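Long-range contacts in FAD:protein FMN transferase (Pseudomonas stutzeri ATCC 14405 = CCUG 16156, PDB 5MGY), which probably transfers FMN from FAD to a threonine of a target protein, with magnesium as cofactor and release of AMP: residues A[80-91]-A[135-145]; A[253-262]-A[274-282]. All coordinates share one frame; numbering follows the deposited sequence.

Interaction 1: residues A[80-91]-A[135-145]; sequences VRELVAAGSQLS and QQHLSIDGDRL. Unlike the reference sequence in segment 80-91: Ser-88 (reference Gly).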
# COMPACT_ATOMS: atom_id res chain seq x y z
N VAL A 80 -12.59 -8.03 4.71
CA VAL A 80 -13.06 -6.66 4.52
C VAL A 80 -13.09 -6.00 5.89
O VAL A 80 -12.69 -4.85 6.03
CB VAL A 80 -14.42 -6.62 3.86
CG1 VAL A 80 -15.00 -5.22 3.91
CG2 VAL A 80 -14.33 -7.09 2.44
N ARG A 81 -13.52 -6.76 6.89
CA ARG A 81 -13.61 -6.28 8.25
C ARG A 81 -12.25 -6.17 8.88
O ARG A 81 -12.01 -5.23 9.61
CB ARG A 81 -14.55 -7.13 9.10
CG ARG A 81 -15.98 -6.68 8.87
CD ARG A 81 -17.08 -7.53 9.50
NE ARG A 81 -17.08 -8.92 9.01
CZ ARG A 81 -16.45 -9.94 9.62
NH1 ARG A 81 -15.74 -9.74 10.75
NH2 ARG A 81 -16.52 -11.16 9.08
N GLU A 82 -11.35 -7.11 8.61
CA GLU A 82 -9.98 -6.96 9.05
C GLU A 82 -9.40 -5.62 8.48
O GLU A 82 -8.83 -4.82 9.20
CB GLU A 82 -9.11 -8.19 8.65
CG GLU A 82 -7.81 -8.34 9.46
CD GLU A 82 -6.77 -9.30 8.89
OE1 GLU A 82 -5.53 -9.17 9.21
OE2 GLU A 82 -7.20 -10.20 8.12
N LEU A 83 -9.60 -5.37 7.20
CA LEU A 83 -9.02 -4.24 6.57
C LEU A 83 -9.66 -2.96 6.99
O LEU A 83 -8.98 -1.94 7.07
CB LEU A 83 -9.12 -4.36 5.05
CG LEU A 83 -8.24 -5.39 4.34
CD1 LEU A 83 -8.05 -4.93 2.93
CD2 LEU A 83 -6.87 -5.55 4.94
N VAL A 84 -10.98 -2.97 7.21
CA VAL A 84 -11.68 -1.78 7.68
C VAL A 84 -11.13 -1.41 9.01
O VAL A 84 -10.87 -0.27 9.27
CB VAL A 84 -13.23 -1.98 7.76
CG1 VAL A 84 -13.87 -0.93 8.66
CG2 VAL A 84 -13.82 -1.89 6.34
N ALA A 85 -10.92 -2.39 9.85
CA ALA A 85 -10.39 -2.15 11.16
C ALA A 85 -8.93 -1.61 11.14
O ALA A 85 -8.61 -0.60 11.81
CB ALA A 85 -10.47 -3.44 11.96
N ALA A 86 -8.07 -2.26 10.35
CA ALA A 86 -6.72 -1.80 10.19
C ALA A 86 -6.74 -0.38 9.68
O ALA A 86 -5.91 0.41 10.12
CB ALA A 86 -5.94 -2.69 9.25
N GLY A 87 -7.68 -0.09 8.77
CA GLY A 87 -7.82 1.23 8.16
C GLY A 87 -8.21 2.28 9.18
O GLY A 87 -7.80 3.44 9.10
N SER A 88 -9.02 1.87 10.14
CA SER A 88 -9.52 2.78 11.14
C SER A 88 -8.36 3.31 12.01
O SER A 88 -8.36 4.48 12.43
CB SER A 88 -10.57 2.07 11.98
OG SER A 88 -11.21 2.96 12.87
N GLN A 89 -7.41 2.41 12.29
CA GLN A 89 -6.28 2.66 13.12
C GLN A 89 -5.32 3.51 12.34
O GLN A 89 -4.80 4.50 12.83
CB GLN A 89 -5.61 1.34 13.47
CG GLN A 89 -4.46 1.47 14.44
CD GLN A 89 -4.96 1.82 15.84
OE1 GLN A 89 -5.69 1.06 16.42
NE2 GLN A 89 -4.57 2.97 16.36
N LEU A 90 -5.08 3.14 11.11
CA LEU A 90 -4.26 3.96 10.26
C LEU A 90 -4.81 5.38 10.22
O LEU A 90 -4.06 6.33 10.27
CB LEU A 90 -4.21 3.38 8.87
CG LEU A 90 -3.22 2.25 8.70
CD1 LEU A 90 -3.52 1.49 7.42
CD2 LEU A 90 -1.80 2.82 8.64
N SER A 91 -6.12 5.52 10.13
CA SER A 91 -6.72 6.86 10.07
C SER A 91 -6.39 7.63 11.33
O SER A 91 -5.87 8.75 11.25
CB SER A 91 -8.24 6.85 9.89
OG SER A 91 -8.74 8.18 9.88
N GLN A 135 -14.57 8.14 7.03
CA GLN A 135 -14.27 6.97 7.93
C GLN A 135 -15.08 6.89 9.19
O GLN A 135 -15.42 5.82 9.65
CB GLN A 135 -12.76 7.02 8.30
CG GLN A 135 -12.17 5.78 8.96
CD GLN A 135 -11.45 4.83 7.96
OE1 GLN A 135 -10.58 5.27 7.16
NE2 GLN A 135 -11.81 3.50 8.02
N GLN A 136 -15.36 8.03 9.79
CA GLN A 136 -16.17 8.05 11.03
C GLN A 136 -17.56 7.48 10.86
O GLN A 136 -18.18 7.06 11.85
CB GLN A 136 -16.30 9.48 11.63
CG GLN A 136 -17.15 10.50 10.89
CD GLN A 136 -16.44 11.19 9.74
OE1 GLN A 136 -15.38 10.78 9.28
NE2 GLN A 136 -17.06 12.27 9.25
N HIS A 137 -18.06 7.53 9.62
CA HIS A 137 -19.35 6.96 9.26
C HIS A 137 -19.38 5.42 9.01
O HIS A 137 -20.44 4.85 8.75
CB HIS A 137 -19.86 7.69 8.04
CG HIS A 137 -20.21 9.11 8.32
ND1 HIS A 137 -19.68 10.17 7.62
CD2 HIS A 137 -21.04 9.64 9.25
CE1 HIS A 137 -20.18 11.29 8.09
NE2 HIS A 137 -21.00 11.00 9.08
N LEU A 138 -18.22 4.77 9.12
CA LEU A 138 -18.08 3.37 8.87
C LEU A 138 -17.91 2.69 10.19
O LEU A 138 -17.13 3.14 11.02
CB LEU A 138 -16.85 3.17 8.02
CG LEU A 138 -16.48 1.83 7.46
CD1 LEU A 138 -17.60 1.42 6.55
CD2 LEU A 138 -15.19 1.95 6.67
N SER A 139 -18.65 1.63 10.43
CA SER A 139 -18.50 0.88 11.68
C SER A 139 -18.73 -0.62 11.49
O SER A 139 -19.34 -1.09 10.51
CB SER A 139 -19.43 1.42 12.75
OG SER A 139 -20.78 1.39 12.34
N ILE A 140 -18.20 -1.39 12.43
CA ILE A 140 -18.25 -2.86 12.36
C ILE A 140 -19.17 -3.30 13.47
O ILE A 140 -19.08 -2.84 14.57
CB ILE A 140 -16.86 -3.46 12.57
CG1 ILE A 140 -16.08 -3.40 11.29
CG2 ILE A 140 -16.94 -4.88 13.02
CD1 ILE A 140 -14.58 -3.48 11.53
N ASP A 141 -20.06 -4.22 13.16
CA ASP A 141 -21.01 -4.71 14.16
C ASP A 141 -21.13 -6.20 13.96
O ASP A 141 -21.74 -6.68 13.01
CB ASP A 141 -22.35 -4.07 14.00
CG ASP A 141 -23.22 -4.34 15.15
OD1 ASP A 141 -23.27 -3.49 16.03
OD2 ASP A 141 -23.88 -5.38 15.20
N GLY A 142 -20.45 -6.93 14.83
CA GLY A 142 -20.38 -8.34 14.67
C GLY A 142 -19.75 -8.62 13.34
O GLY A 142 -18.66 -8.14 13.08
N ASP A 143 -20.45 -9.34 12.48
CA ASP A 143 -19.96 -9.70 11.19
C ASP A 143 -20.52 -8.75 10.14
O ASP A 143 -20.43 -9.02 8.93
CB ASP A 143 -20.33 -11.15 10.88
CG ASP A 143 -21.91 -11.40 10.81
OD1 ASP A 143 -22.68 -10.96 11.74
OD2 ASP A 143 -22.37 -12.03 9.80
N ARG A 144 -21.14 -7.64 10.58
CA ARG A 144 -21.70 -6.66 9.63
C ARG A 144 -20.81 -5.41 9.55
O ARG A 144 -20.15 -5.08 10.54
CB ARG A 144 -23.12 -6.27 10.03
CG ARG A 144 -24.14 -7.40 9.92
CD ARG A 144 -25.03 -7.55 11.14
NE ARG A 144 -26.16 -6.60 11.15
CZ ARG A 144 -26.37 -5.61 12.04
NH1 ARG A 144 -25.53 -5.42 13.07
NH2 ARG A 144 -27.45 -4.82 11.93
N LEU A 145 -20.77 -4.78 8.36
CA LEU A 145 -20.20 -3.45 8.18
C LEU A 145 -21.35 -2.51 8.06
O LEU A 145 -22.22 -2.77 7.26
CB LEU A 145 -19.50 -3.30 6.85
CG LEU A 145 -18.01 -3.30 6.65
CD1 LEU A 145 -17.69 -2.71 5.30
CD2 LEU A 145 -17.37 -2.50 7.77

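Interaction 2: residues A[253-262]-A[274-282]; sequences IEHHLAAVTV and STALMVLGP. With MG (magnesium ion), chain I.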
# COMPACT_ATOMS: atom_id res chain seq x y z
N ILE A 253 -3.58 16.94 -4.36
CA ILE A 253 -2.49 17.46 -3.63
C ILE A 253 -1.70 18.41 -4.50
O ILE A 253 -1.52 18.17 -5.69
CB ILE A 253 -1.56 16.34 -3.14
CG1 ILE A 253 -1.08 15.45 -4.30
CG2 ILE A 253 -2.24 15.53 -2.07
CD1 ILE A 253 0.21 14.75 -3.98
N GLU A 254 -1.23 19.48 -3.86
CA GLU A 254 -0.47 20.55 -4.51
C GLU A 254 1.02 20.44 -4.31
O GLU A 254 1.74 20.97 -5.11
CB GLU A 254 -0.94 21.90 -3.95
CG GLU A 254 -2.41 22.19 -4.26
CD GLU A 254 -2.64 23.46 -5.08
OE1 GLU A 254 -2.09 24.54 -4.80
OE2 GLU A 254 -3.41 23.34 -6.03
N HIS A 255 1.45 19.77 -3.25
CA HIS A 255 2.84 19.81 -2.73
C HIS A 255 3.85 19.03 -3.57
O HIS A 255 3.50 18.34 -4.52
CB HIS A 255 2.87 19.25 -1.32
CG HIS A 255 2.52 17.80 -1.25
ND1 HIS A 255 1.43 17.34 -0.55
CD2 HIS A 255 3.08 16.71 -1.83
CE1 HIS A 255 1.36 16.03 -0.67
NE2 HIS A 255 2.34 15.63 -1.45
N HIS A 256 5.10 19.08 -3.14
CA HIS A 256 6.19 18.60 -3.96
C HIS A 256 6.74 17.19 -3.65
O HIS A 256 7.66 16.78 -4.27
CB HIS A 256 7.31 19.62 -3.88
CG HIS A 256 6.95 20.99 -4.41
ND1 HIS A 256 6.49 21.22 -5.70
CD2 HIS A 256 7.04 22.22 -3.83
CE1 HIS A 256 6.28 22.50 -5.87
NE2 HIS A 256 6.60 23.13 -4.76
N LEU A 257 6.21 16.47 -2.66
CA LEU A 257 6.67 15.08 -2.40
C LEU A 257 6.45 14.13 -3.57
O LEU A 257 5.32 13.91 -3.96
CB LEU A 257 5.95 14.52 -1.18
CG LEU A 257 6.41 13.17 -0.64
CD1 LEU A 257 7.90 13.21 -0.38
CD2 LEU A 257 5.66 12.89 0.67
N ALA A 258 7.53 13.59 -4.12
CA ALA A 258 7.47 12.78 -5.34
C ALA A 258 7.42 11.26 -5.08
O ALA A 258 6.87 10.48 -5.86
CB ALA A 258 8.65 13.09 -6.24
N ALA A 259 8.02 10.84 -3.98
CA ALA A 259 7.95 9.48 -3.52
C ALA A 259 8.26 9.46 -2.03
O ALA A 259 8.99 10.33 -1.51
CB ALA A 259 8.97 8.63 -4.27
N VAL A 260 7.72 8.46 -1.35
CA VAL A 260 8.03 8.22 0.04
C VAL A 260 8.01 6.71 0.22
O VAL A 260 7.28 5.96 -0.44
CB VAL A 260 7.11 9.02 0.97
CG1 VAL A 260 5.66 8.75 0.62
CG2 VAL A 260 7.37 8.72 2.43
N THR A 261 8.89 6.24 1.08
CA THR A 261 9.11 4.85 1.21
C THR A 261 8.96 4.64 2.68
O THR A 261 9.56 5.36 3.41
CB THR A 261 10.54 4.48 0.78
OG1 THR A 261 10.68 4.58 -0.64
CG2 THR A 261 10.82 3.09 1.17
N VAL A 262 8.18 3.65 3.10
CA VAL A 262 8.08 3.33 4.52
C VAL A 262 8.52 1.89 4.81
O VAL A 262 8.36 1.01 3.98
CB VAL A 262 6.65 3.56 5.00
CG1 VAL A 262 6.42 3.08 6.44
CG2 VAL A 262 6.34 5.04 4.92
N SER A 274 2.77 4.81 4.10
CA SER A 274 3.21 5.33 2.82
C SER A 274 2.16 6.18 2.08
O SER A 274 2.46 7.26 1.63
CB SER A 274 3.66 4.18 1.90
OG SER A 274 3.94 4.69 0.63
N THR A 275 0.94 5.67 1.96
CA THR A 275 -0.14 6.45 1.32
C THR A 275 -0.45 7.78 2.06
O THR A 275 -0.77 8.79 1.41
CB THR A 275 -1.43 5.59 1.16
OG1 THR A 275 -1.17 4.53 0.23
CG2 THR A 275 -2.61 6.39 0.61
N ALA A 276 -0.39 7.73 3.39
CA ALA A 276 -0.74 8.83 4.27
C ALA A 276 0.30 9.94 4.20
O ALA A 276 -0.04 11.15 4.22
CB ALA A 276 -0.80 8.33 5.71
N LEU A 277 1.56 9.52 4.15
CA LEU A 277 2.69 10.43 4.07
C LEU A 277 2.66 11.17 2.75
O LEU A 277 2.92 12.36 2.74
CB LEU A 277 4.03 9.69 4.26
CG LEU A 277 4.19 9.20 5.67
CD1 LEU A 277 5.57 8.62 5.87
CD2 LEU A 277 3.93 10.33 6.70
N MET A 278 2.30 10.50 1.67
CA MET A 278 2.19 11.15 0.37
C MET A 278 0.98 12.09 0.30
O MET A 278 0.97 13.05 -0.48
CB MET A 278 2.10 10.10 -0.74
CG MET A 278 1.72 10.63 -2.12
SD MET A 278 2.88 11.78 -2.86
CE MET A 278 4.15 10.67 -3.41
N VAL A 279 -0.07 11.81 1.08
CA VAL A 279 -1.14 12.74 1.18
C VAL A 279 -0.55 13.96 1.84
O VAL A 279 -0.68 15.05 1.33
CB VAL A 279 -2.35 12.18 1.96
CG1 VAL A 279 -3.34 13.29 2.38
CG2 VAL A 279 -3.01 11.08 1.12
N LEU A 280 0.11 13.77 2.97
CA LEU A 280 0.45 14.87 3.89
C LEU A 280 1.44 15.85 3.28
O LEU A 280 1.36 17.06 3.51
CB LEU A 280 1.00 14.34 5.26
CG LEU A 280 -0.05 13.88 6.27
CD1 LEU A 280 0.63 13.21 7.46
CD2 LEU A 280 -0.94 15.04 6.71
N GLY A 281 2.34 15.30 2.47
CA GLY A 281 3.43 16.05 1.88
C GLY A 281 4.73 16.09 2.65
O GLY A 281 4.78 15.66 3.82
N PRO A 282 5.78 16.67 2.03
CA PRO A 282 7.14 16.73 2.66
C PRO A 282 7.21 17.32 4.10
O PRO A 282 7.90 16.76 4.95
CB PRO A 282 7.97 17.57 1.68
CG PRO A 282 7.07 17.86 0.49
CD PRO A 282 5.66 17.61 0.92
MG MG I . -0.64 2.29 -0.81

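Interaction 1: residues A[80-91]-A[135-145]
The guanidinium of Arg-81 lies against the tip of a beta hairpin: CA of Asp-143 sits 3.7 Å above one face, displaced from its middle, and the carbonyl O of Gly-142 approaches obliquely. The hairpin, strands 138-141 and 144-147 joined by a type II' turn, leans on helix 78-93; the axes of 80-91 and strand 138-141 run at 131° and come within 9.3 Å. Arg-81 bends at chi3 (-60°), which turns its head back over the turn, where NH2 forms a salt bridge with Asp-78 and NE donates a hydrogen bond to Met-76 O. A leucine in its place would probably leave Asp-78 without its mate and uncover the backbone of the turn. On the hairpin side, the in-plane edge of the Arg-144 guanidinium holds Asp-141, with NH1 2.7 Å from OD2.

Further along, the packing is apolar. Val-84 places CG1 anti to its backbone N (chi1 161°), where it meets CD2 of Leu-138 tip to tip at 3.7 Å. Its other methyl, CG2, rests 3.9 Å from CD2 of Leu-145, whose side chain crosses it obliquely. Ile-140 slides past Val-84 and lays CD1 3.7 Å from Arg-81 O. At the far end OE1 of Gln-135 accepts a weak hydrogen bond from Leu-100 N, while its NE2 stands 3.9 Å from Ser-88 CA.

Interaction 2: residues A[253-262]-A[274-282]
The imidazole of His-255 lies flat on a glycine: CA of Gly-281 is 3.4 Å from the ring centroid and 14° off the normal, a CH-pi contact. Met-278 O and Val-279 O meet the same ring at its edge, in plane. With its positive phi, the backbone at Gly-281 suits glycine. The helix kinks at the next residue, where Pro-282 sets CD 3.7 Å from CB of Leu-257.

Met-278 spans the gap between the His-255 ring and the backbone of strand 257-262. The bend at chi2 (63°) brings SD to the edge of the His-255 ring, 5.3 Å from the centroid, and that at chi3 (77°) turns CE to 3.7 Å from Ala-258 O. Val-260 CG2 and Val-262 CG2 both pack on CD1 of Leu-277, the former at 3.9 Å. Thr-275 points away from the strand and binds magnesium through OG1 at 2.5 Å, in company with Ser-157 and Asp-271.

Strand 257-264, with a classic beta bulge at Ala-258 and Ala-259 opposite Val-299, runs between strands 222-227 and 295-301. Helix 267-292 covers one face of this sheet, Met-278 touching Ser-227 on one neighbour and Leu-277 touching Ala-296 on the other.

From the N terminus, interaction 1 comes first: 43 residues, including helices 103-108 and 123-131, leave helix 78-93 and return to it at the hairpin, which the Cys-73 to Cys-146 disulfide fastens to strand 73-75. Interaction 2 opens only after that loop has closed, so the two are in series. Its own loop has just 11 residues, turning from strand 257-264 into helix 267-292 and containing Asp-271. The centres of interactions 1 and 2 are about 24 Å apart, their nearest atoms about 6 Å, without touching. Helix 78-93 nevertheless packs on the first turns of helix 267-292, Leu-83 on Leu-268 and Leu-90 on Leu-273, tying the small hairpin sheet to the helix that backs the large one.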